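Local coordinates for protein PCP domain (Thermobifida fusca, PDB 7KW3) that probably carries amino acid or peptide intermediates, as a peptidyl carrier protein domain, on a phosphopantetheine arm between the catalytic domains of a non-ribosomal peptide synthetase, at residues T7-A12 / D69-A74; A18-L23 / V46-S51; A30-L35 / V40-L45. All coordinates share one frame; numbering follows the deposited sequence.

Contact 1: T7-A12 / D69-A74; sequences TEAEAA and DLAAVA
Small side chains pack two helices closely in this contact, where the first turn of helix 8-21 meets the last turn of helix 67-73, the first and last helices of the carrier domain. Ala9 and Ala71 face each other methyl to methyl, CB to CB 3.7 Å, and their CA atoms are 5.2 Å apart. So close a spacing is consistent with both side chains ending at CB. The Ala71 methyl also reaches the backbone of the next residue, with its CB 3.6 Å from Glu10 N, and meets the Glu10 CG alongside. Glu10 CG lies beside its own backbone N and anti to the carbonyl carbon (chi1 -69°), which places this methylene next to the alanine while the extended chain carries the carboxylate on to the N of Ala6. Thr7 N-caps the helix: its OG1 accepts a nearly straight bond from Glu10 N (3.1 Å, N-H...O angle 170°), satisfying an amide of the first turn right where Ala71 packs. Trp54 of strand 54-55 touches Ala9, Ala12 and Ala74 and so bridges both segments, Leu13 farther along helix 8-21 meets Leu70 and Ala71, and helix 58-63 touches Leu70 and Val73.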
loop_
_atom_site.group_PDB
_atom_site.type_symbol
_atom_site.label_atom_id
_atom_site.label_comp_id
_atom_site.label_asym_id
_atom_site.label_seq_id
_atom_site.Cartn_x
_atom_site.Cartn_y
_atom_site.Cartn_z
ATOM N N THR A 7 -8.660 8.404 3.643
ATOM C CA THR A 7 -7.920 9.465 2.978
ATOM C C THR A 7 -7.590 9.004 1.569
ATOM O O THR A 7 -7.640 7.810 1.256
ATOM C CB THR A 7 -6.608 9.838 3.709
ATOM O OG1 THR A 7 -5.683 8.737 3.655
ATOM C CG2 THR A 7 -6.877 10.198 5.150
ATOM N N GLU A 8 -7.253 9.977 0.724
ATOM C CA GLU A 8 -6.813 9.688 -0.636
ATOM C C GLU A 8 -5.620 8.728 -0.657
ATOM O O GLU A 8 -5.586 7.788 -1.461
ATOM C CB GLU A 8 -6.482 11.007 -1.334
ATOM C CG GLU A 8 -6.368 10.910 -2.816
ATOM C CD GLU A 8 -7.719 10.891 -3.515
ATOM O OE1 GLU A 8 -8.689 11.536 -3.041
ATOM O OE2 GLU A 8 -7.798 10.223 -4.561
ATOM N N ALA A 9 -4.639 8.927 0.241
ATOM C CA ALA A 9 -3.480 8.031 0.288
ATOM C C ALA A 9 -3.881 6.610 0.678
ATOM O O ALA A 9 -3.434 5.640 0.052
ATOM C CB ALA A 9 -2.423 8.566 1.254
ATOM N N GLU A 10 -4.725 6.465 1.708
ATOM C CA GLU A 10 -5.252 5.144 2.051
ATOM C C GLU A 10 -5.955 4.500 0.867
ATOM O O GLU A 10 -5.727 3.323 0.574
ATOM C CB GLU A 10 -6.199 5.240 3.248
ATOM C CG GLU A 10 -5.491 5.571 4.540
ATOM C CD GLU A 10 -6.411 5.613 5.745
ATOM O OE1 GLU A 10 -5.910 6.027 6.804
ATOM O OE2 GLU A 10 -7.607 5.230 5.655
ATOM N N ALA A 11 -6.796 5.262 0.156
ATOM C CA ALA A 11 -7.560 4.690 -0.949
ATOM C C ALA A 11 -6.650 4.248 -2.080
ATOM O O ALA A 11 -6.859 3.182 -2.672
ATOM C CB ALA A 11 -8.592 5.691 -1.457
ATOM N N ALA A 12 -5.629 5.046 -2.385
ATOM C CA ALA A 12 -4.695 4.654 -3.427
ATOM C C ALA A 12 -3.944 3.385 -3.035
ATOM O O ALA A 12 -3.802 2.464 -3.851
ATOM C CB ALA A 12 -3.732 5.801 -3.721
ATOM N N ASP A 69 -1.112 2.841 8.146
ATOM C CA ASP A 69 0.190 3.284 8.628
ATOM C C ASP A 69 1.101 3.692 7.475
ATOM O O ASP A 69 1.836 4.681 7.574
ATOM C CB ASP A 69 0.828 2.174 9.457
ATOM C CG ASP A 69 0.032 1.867 10.705
ATOM O OD1 ASP A 69 -0.574 2.816 11.254
ATOM O OD2 ASP A 69 0.002 0.685 11.123
ATOM N N LEU A 70 1.059 2.939 6.372
ATOM C CA LEU A 70 1.888 3.263 5.221
ATOM C C LEU A 70 1.453 4.584 4.594
ATOM O O LEU A 70 2.296 5.394 4.186
ATOM C CB LEU A 70 1.828 2.110 4.211
ATOM C CG LEU A 70 2.717 2.222 2.974
ATOM C CD1 LEU A 70 4.184 2.369 3.389
ATOM C CD2 LEU A 70 2.526 1.006 2.076
ATOM N N ALA A 71 0.138 4.829 4.533
ATOM C CA ALA A 71 -0.359 6.082 3.978
ATOM C C ALA A 71 0.141 7.274 4.775
ATOM O O ALA A 71 0.374 8.346 4.207
ATOM C CB ALA A 71 -1.888 6.070 3.935
ATOM N N ALA A 72 0.339 7.100 6.085
ATOM C CA ALA A 72 0.745 8.218 6.928
ATOM C C ALA A 72 2.197 8.641 6.687
ATOM O O ALA A 72 2.538 9.806 6.932
ATOM C CB ALA A 72 0.533 7.870 8.404
ATOM N N VAL A 73 3.072 7.730 6.237
ATOM C CA VAL A 73 4.448 8.126 5.911
ATOM C C VAL A 73 4.661 8.434 4.434
ATOM O O VAL A 73 5.730 8.962 4.080
ATOM C CB VAL A 73 5.492 7.073 6.346
ATOM C CG1 VAL A 73 5.495 6.917 7.858
ATOM C CG2 VAL A 73 5.249 5.751 5.651
ATOM N N ALA A 74 3.699 8.130 3.568
ATOM C CA ALA A 74 3.848 8.441 2.156
ATOM C C ALA A 74 3.957 9.947 1.941
ATOM O O ALA A 74 3.502 10.758 2.753
ATOM C CB ALA A 74 2.670 7.889 1.351
#

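Contact 2: A18-L23 / V46-S51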
loop_
_atom_site.group_PDB
_atom_site.type_symbol
_atom_site.label_atom_id
_atom_site.label_comp_id
_atom_site.label_asym_id
_atom_site.label_seq_id
_atom_site.Cartn_x
_atom_site.Cartn_y
_atom_site.Cartn_z
ATOM N N ALA A 18 -4.465 -4.422 -3.495
ATOM C CA ALA A 18 -5.329 -5.406 -4.133
ATOM C C ALA A 18 -4.771 -5.814 -5.487
ATOM O O ALA A 18 -4.754 -7.002 -5.828
ATOM C CB ALA A 18 -6.747 -4.851 -4.270
ATOM N N GLU A 19 -4.278 -4.843 -6.259
ATOM C CA GLU A 19 -3.744 -5.159 -7.576
ATOM C C GLU A 19 -2.466 -5.984 -7.469
ATOM O O GLU A 19 -2.284 -6.957 -8.209
ATOM C CB GLU A 19 -3.491 -3.867 -8.354
ATOM C CG GLU A 19 -2.804 -4.079 -9.701
ATOM C CD GLU A 19 -1.993 -2.857 -10.139
ATOM O OE1 GLU A 19 -1.083 -3.021 -10.983
ATOM O OE2 GLU A 19 -2.256 -1.734 -9.637
ATOM N N VAL A 20 -1.578 -5.620 -6.542
ATOM C CA VAL A 20 -0.288 -6.296 -6.432
ATOM C C VAL A 20 -0.462 -7.692 -5.852
ATOM O O VAL A 20 0.186 -8.645 -6.295
ATOM C CB VAL A 20 0.685 -5.448 -5.585
ATOM C CG1 VAL A 20 1.818 -6.287 -5.050
ATOM C CG2 VAL A 20 1.235 -4.302 -6.408
ATOM N N LEU A 21 -1.328 -7.835 -4.846
ATOM C CA LEU A 21 -1.548 -9.124 -4.203
ATOM C C LEU A 21 -2.538 -10.003 -4.956
ATOM O O LEU A 21 -2.739 -11.156 -4.559
ATOM C CB LEU A 21 -2.035 -8.926 -2.762
ATOM C CG LEU A 21 -1.051 -8.254 -1.805
ATOM C CD1 LEU A 21 -1.784 -7.742 -0.577
ATOM C CD2 LEU A 21 0.048 -9.225 -1.408
ATOM N N GLY A 22 -3.149 -9.502 -6.031
ATOM C CA GLY A 22 -4.101 -10.306 -6.779
ATOM C C GLY A 22 -5.450 -10.471 -6.119
ATOM O O GLY A 22 -6.167 -11.422 -6.425
ATOM N N LEU A 23 -5.817 -9.567 -5.223
ATOM C CA LEU A 23 -7.080 -9.627 -4.508
ATOM C C LEU A 23 -8.088 -8.680 -5.150
ATOM O O LEU A 23 -7.729 -7.779 -5.915
ATOM C CB LEU A 23 -6.871 -9.280 -3.030
ATOM C CG LEU A 23 -5.919 -10.233 -2.301
ATOM C CD1 LEU A 23 -5.519 -9.713 -0.925
ATOM C CD2 LEU A 23 -6.544 -11.631 -2.185
ATOM N N VAL A 46 5.825 -0.521 -4.385
ATOM C CA VAL A 46 6.496 0.780 -4.427
ATOM C C VAL A 46 6.285 1.461 -5.779
ATOM O O VAL A 46 5.897 2.633 -5.842
ATOM C CB VAL A 46 7.995 0.628 -4.103
ATOM C CG1 VAL A 46 8.761 1.912 -4.471
ATOM C CG2 VAL A 46 8.201 0.266 -2.633
ATOM N N HIS A 47 6.553 0.740 -6.881
ATOM C CA HIS A 47 6.349 1.293 -8.224
ATOM C C HIS A 47 4.904 1.709 -8.456
ATOM O O HIS A 47 4.641 2.770 -9.033
ATOM C CB HIS A 47 6.710 0.271 -9.303
ATOM C CG HIS A 47 8.107 -0.245 -9.231
ATOM N ND1 HIS A 47 9.169 0.534 -8.815
ATOM C CD2 HIS A 47 8.625 -1.458 -9.541
ATOM C CE1 HIS A 47 10.282 -0.179 -8.874
ATOM N NE2 HIS A 47 9.980 -1.390 -9.311
ATOM N N ARG A 48 3.955 0.853 -8.085
ATOM C CA ARG A 48 2.574 1.127 -8.446
ATOM C C ARG A 48 1.985 2.215 -7.564
ATOM O O ARG A 48 1.152 3.000 -8.028
ATOM C CB ARG A 48 1.760 -0.173 -8.403
ATOM C CG ARG A 48 1.921 -0.999 -9.696
ATOM C CD ARG A 48 1.640 -2.505 -9.551
ATOM N NE ARG A 48 2.545 -3.296 -10.404
ATOM C CZ ARG A 48 2.433 -4.602 -10.681
ATOM N NH1 ARG A 48 1.430 -5.334 -10.190
ATOM N NH2 ARG A 48 3.340 -5.183 -11.466
ATOM N N ALA A 49 2.452 2.313 -6.317
ATOM C CA ALA A 49 2.069 3.433 -5.466
ATOM C C ALA A 49 2.517 4.758 -6.070
ATOM O O ALA A 49 1.762 5.739 -6.072
ATOM C CB ALA A 49 2.661 3.253 -4.063
ATOM N N ARG A 50 3.741 4.805 -6.599
ATOM C CA ARG A 50 4.188 6.028 -7.244
ATOM C C ARG A 50 3.314 6.351 -8.452
ATOM O O ARG A 50 2.919 7.508 -8.644
ATOM C CB ARG A 50 5.667 5.919 -7.641
ATOM C CG ARG A 50 6.093 6.938 -8.678
ATOM C CD ARG A 50 7.577 6.858 -8.982
ATOM N NE ARG A 50 8.317 7.644 -8.002
ATOM C CZ ARG A 50 8.490 8.965 -8.084
ATOM N NH1 ARG A 50 7.985 9.652 -9.114
ATOM N NH2 ARG A 50 9.181 9.603 -7.142
ATOM N N SER A 51 2.985 5.342 -9.269
ATOM C CA SER A 51 2.065 5.578 -10.380
ATOM C C SER A 51 0.735 6.138 -9.892
ATOM O O SER A 51 0.129 6.961 -10.578
ATOM C CB SER A 51 1.818 4.293 -11.176
ATOM O OG SER A 51 3.004 3.811 -11.775
#
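Arg48 lays the middle of its side chain across Glu19 and Val20, its CD being the atom both neighbours reach. Glu19 OE1 comes to 3.1 Å from Arg48 CD, and the Val20 methyl CG2 lies 3.6 Å from the same carbon. The acidic and basic chains cross at about a right angle, yet their carboxylate and guanidinium planes are only 7° from parallel. Glu19 OE1 and Arg48 NH1 form a long salt bridge of 3.5 Å, with no hydrogen bond between the two residues, so the attraction is probably mainly electrostatic and is likely to fix the guanidinium only loosely. Glu19 reaches across because its CG stands anti to the backbone N (chi1 174°) and the chain runs out extended; Arg48 bends at chi3, and its NH1 ends 3.9 Å from Val20 CG2. The contact joins helices 8-21 and 39-51, the two long members of the four-helix bundle characteristic of carrier proteins. It is graded from the outer, charged Glu19 to the buried Val20, whose side chain goes on to touch Phe32, Leu41 and Arg44. Just beyond, helix 8-21 closes in a pattern that fits a Schellman motif: Leu23 N bonds to Ala18 O at 2.8 Å, Gly22 N makes a weak bond to Glu19 O, and Gly22 has a positive phi of 75°. The Arg48 side chain also touches Val16, one turn before Val20 on helix 8-21.

Contact 3: A30-L35 / V40-L45; sequences ADFFAL and VLTLRL
Thr42 OG1 is hydrogen-bonded to the backbone O of Asp38, one turn back, just before helix 39-51, and is also met by two aromatic rings of segment 30-35. Phe32 CE2 and Phe33 CZ each come within 3.6 Å of this oxygen, Phe32 with its ring edge and Phe33 obliquely. The Phe32 ring points into helix 39-51 because its CG is anti to the backbone N (chi1 -171°). Its far corner, CZ, abuts the backbone at Leu41 O, 3.5 Å away and close to the ring plane, and the CB of the same leucine. One face is covered by Leu45, whose CD2 sits 3.7 Å from the Phe32 ring centroid and 9° off the normal, a CH-pi contact almost straight over the centre. Phe32 in turn lays its CD2 over the face of Phe33. An alanine in place of Phe32 is likely to open a gap beneath Leu45 CD2 and leave Phe33 without this neighbour to steady its ring. The loop is shaped by an Asx motif, in which Asp31 OD1 accepts from Ala34 N (2.9 Å), the N-H arriving from above the carboxylate plane. Between the segments runs the GGDS sequence whose serine normally bears the phosphopantetheine in this family, so the contact lies next to the probable attachment site. Helix 8-21 adds Tyr17, edge-to-face with Phe32, and Leu21; from helix 58-63, Val61 touches both phenylalanines and Leu45, and Phe62 meets Phe33 and Thr42.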
loop_
_atom_site.group_PDB
_atom_site.type_symbol
_atom_site.label_atom_id
_atom_site.label_comp_id
_atom_site.label_asym_id
_atom_site.label_seq_id
_atom_site.Cartn_x
_atom_site.Cartn_y
_atom_site.Cartn_z
ATOM N N ALA A 30 -5.493 -3.538 6.255
ATOM C CA ALA A 30 -4.827 -4.739 5.776
ATOM C C ALA A 30 -3.319 -4.668 5.977
ATOM O O ALA A 30 -2.692 -3.619 5.782
ATOM C CB ALA A 30 -5.134 -4.955 4.301
ATOM N N ASP A 31 -2.746 -5.807 6.366
ATOM C CA ASP A 31 -1.311 -5.972 6.557
ATOM C C ASP A 31 -0.742 -6.611 5.299
ATOM O O ASP A 31 -1.139 -7.726 4.937
ATOM C CB ASP A 31 -1.026 -6.845 7.782
ATOM C CG ASP A 31 0.467 -6.969 8.090
ATOM O OD1 ASP A 31 1.237 -7.426 7.216
ATOM O OD2 ASP A 31 0.866 -6.612 9.223
ATOM N N PHE A 32 0.203 -5.918 4.656
ATOM C CA PHE A 32 0.709 -6.368 3.360
ATOM C C PHE A 32 1.322 -7.767 3.446
ATOM O O PHE A 32 1.076 -8.614 2.578
ATOM C CB PHE A 32 1.723 -5.356 2.823
ATOM C CG PHE A 32 2.152 -5.607 1.407
ATOM C CD1 PHE A 32 1.272 -5.407 0.351
ATOM C CD2 PHE A 32 3.450 -6.016 1.123
ATOM C CE1 PHE A 32 1.672 -5.624 -0.964
ATOM C CE2 PHE A 32 3.859 -6.228 -0.194
ATOM C CZ PHE A 32 2.965 -6.034 -1.239
ATOM N N PHE A 33 2.087 -8.044 4.503
ATOM C CA PHE A 33 2.725 -9.353 4.600
ATOM C C PHE A 33 1.781 -10.421 5.136
ATOM O O PHE A 33 1.926 -11.597 4.784
ATOM C CB PHE A 33 4.000 -9.241 5.440
ATOM C CG PHE A 33 5.005 -8.326 4.820
ATOM C CD1 PHE A 33 5.806 -8.768 3.766
ATOM C CD2 PHE A 33 5.073 -6.997 5.210
ATOM C CE1 PHE A 33 6.701 -7.909 3.149
ATOM C CE2 PHE A 33 5.967 -6.127 4.601
ATOM C CZ PHE A 33 6.784 -6.586 3.564
ATOM N N ALA A 34 0.792 -10.046 5.944
ATOM C CA ALA A 34 -0.213 -11.028 6.335
ATOM C C ALA A 34 -1.015 -11.513 5.134
ATOM O O ALA A 34 -1.538 -12.632 5.154
ATOM C CB ALA A 34 -1.143 -10.437 7.396
ATOM N N LEU A 35 -1.127 -10.692 4.090
ATOM C CA LEU A 35 -1.888 -11.014 2.890
ATOM C C LEU A 35 -1.038 -11.659 1.807
ATOM O O LEU A 35 -1.512 -11.826 0.678
ATOM C CB LEU A 35 -2.548 -9.750 2.337
ATOM C CG LEU A 35 -3.658 -9.223 3.228
ATOM C CD1 LEU A 35 -4.270 -8.003 2.596
ATOM C CD2 LEU A 35 -4.689 -10.323 3.410
ATOM N N VAL A 40 9.516 -9.404 -3.705
ATOM C CA VAL A 40 9.075 -9.136 -5.071
ATOM C C VAL A 40 7.841 -8.243 -5.061
ATOM O O VAL A 40 7.765 -7.235 -5.775
ATOM C CB VAL A 40 8.789 -10.451 -5.818
ATOM C CG1 VAL A 40 8.351 -10.143 -7.228
ATOM C CG2 VAL A 40 10.008 -11.386 -5.810
ATOM N N LEU A 41 6.845 -8.611 -4.261
ATOM C CA LEU A 41 5.605 -7.851 -4.276
ATOM C C LEU A 41 5.785 -6.472 -3.654
ATOM O O LEU A 41 5.063 -5.536 -4.021
ATOM C CB LEU A 41 4.510 -8.639 -3.568
ATOM C CG LEU A 41 4.206 -9.971 -4.258
ATOM C CD1 LEU A 41 3.121 -10.724 -3.511
ATOM C CD2 LEU A 41 3.798 -9.745 -5.710
ATOM N N THR A 42 6.740 -6.330 -2.727
ATOM C CA THR A 42 7.038 -5.020 -2.152
ATOM C C THR A 42 7.595 -4.088 -3.217
ATOM O O THR A 42 7.165 -2.932 -3.339
ATOM C CB THR A 42 8.032 -5.165 -0.992
ATOM O OG1 THR A 42 7.432 -5.897 0.077
ATOM C CG2 THR A 42 8.459 -3.803 -0.463
ATOM N N LEU A 43 8.554 -4.584 -4.001
ATOM C CA LEU A 43 9.073 -3.833 -5.136
ATOM C C LEU A 43 7.936 -3.336 -6.021
ATOM O O LEU A 43 7.899 -2.164 -6.407
ATOM C CB LEU A 43 10.046 -4.704 -5.935
ATOM C CG LEU A 43 10.865 -3.975 -7.003
ATOM C CD1 LEU A 43 11.804 -3.004 -6.331
ATOM C CD2 LEU A 43 11.660 -4.926 -7.863
ATOM N N ARG A 44 6.981 -4.216 -6.334
ATOM C CA ARG A 44 5.880 -3.824 -7.210
ATOM C C ARG A 44 4.980 -2.797 -6.546
ATOM O O ARG A 44 4.524 -1.853 -7.202
ATOM C CB ARG A 44 5.072 -5.050 -7.623
ATOM C CG ARG A 44 5.847 -5.959 -8.526
ATOM C CD ARG A 44 5.102 -7.248 -8.775
ATOM N NE ARG A 44 5.974 -8.204 -9.428
ATOM C CZ ARG A 44 5.628 -9.455 -9.711
ATOM N NH1 ARG A 44 4.422 -9.893 -9.389
ATOM N NH2 ARG A 44 6.490 -10.267 -10.308
ATOM N N LEU A 45 4.697 -2.981 -5.254
ATOM C CA LEU A 45 3.887 -2.018 -4.515
ATOM C C LEU A 45 4.502 -0.622 -4.567
ATOM O O LEU A 45 3.793 0.363 -4.786
ATOM C CB LEU A 45 3.723 -2.490 -3.067
ATOM C CG LEU A 45 3.283 -1.518 -1.970
ATOM C CD1 LEU A 45 1.919 -0.920 -2.277
ATOM C CD2 LEU A 45 3.242 -2.227 -0.630
#

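In the fold
From the N terminus the chain opens contact 1 at 7-12, contact 2 at 18-23 and contact 3 at 30-35, then closes them in reverse order at 40-45, 46-51 and 69-74. The three loops therefore lie one within another and none cross. Contact 3 folds the long linker back on helix 39-51, contact 2 joins that helix to the end of helix 8-21, and contact 1 brings the last helix to the start of the first. Contacts 2 and 3 merge where Val20 CG1 meets Leu41 O at 3.5 Å. Leu70 and Leu45 link contacts 1 and 3, whereas contacts 1 and 2 share helix 8-21 without touching.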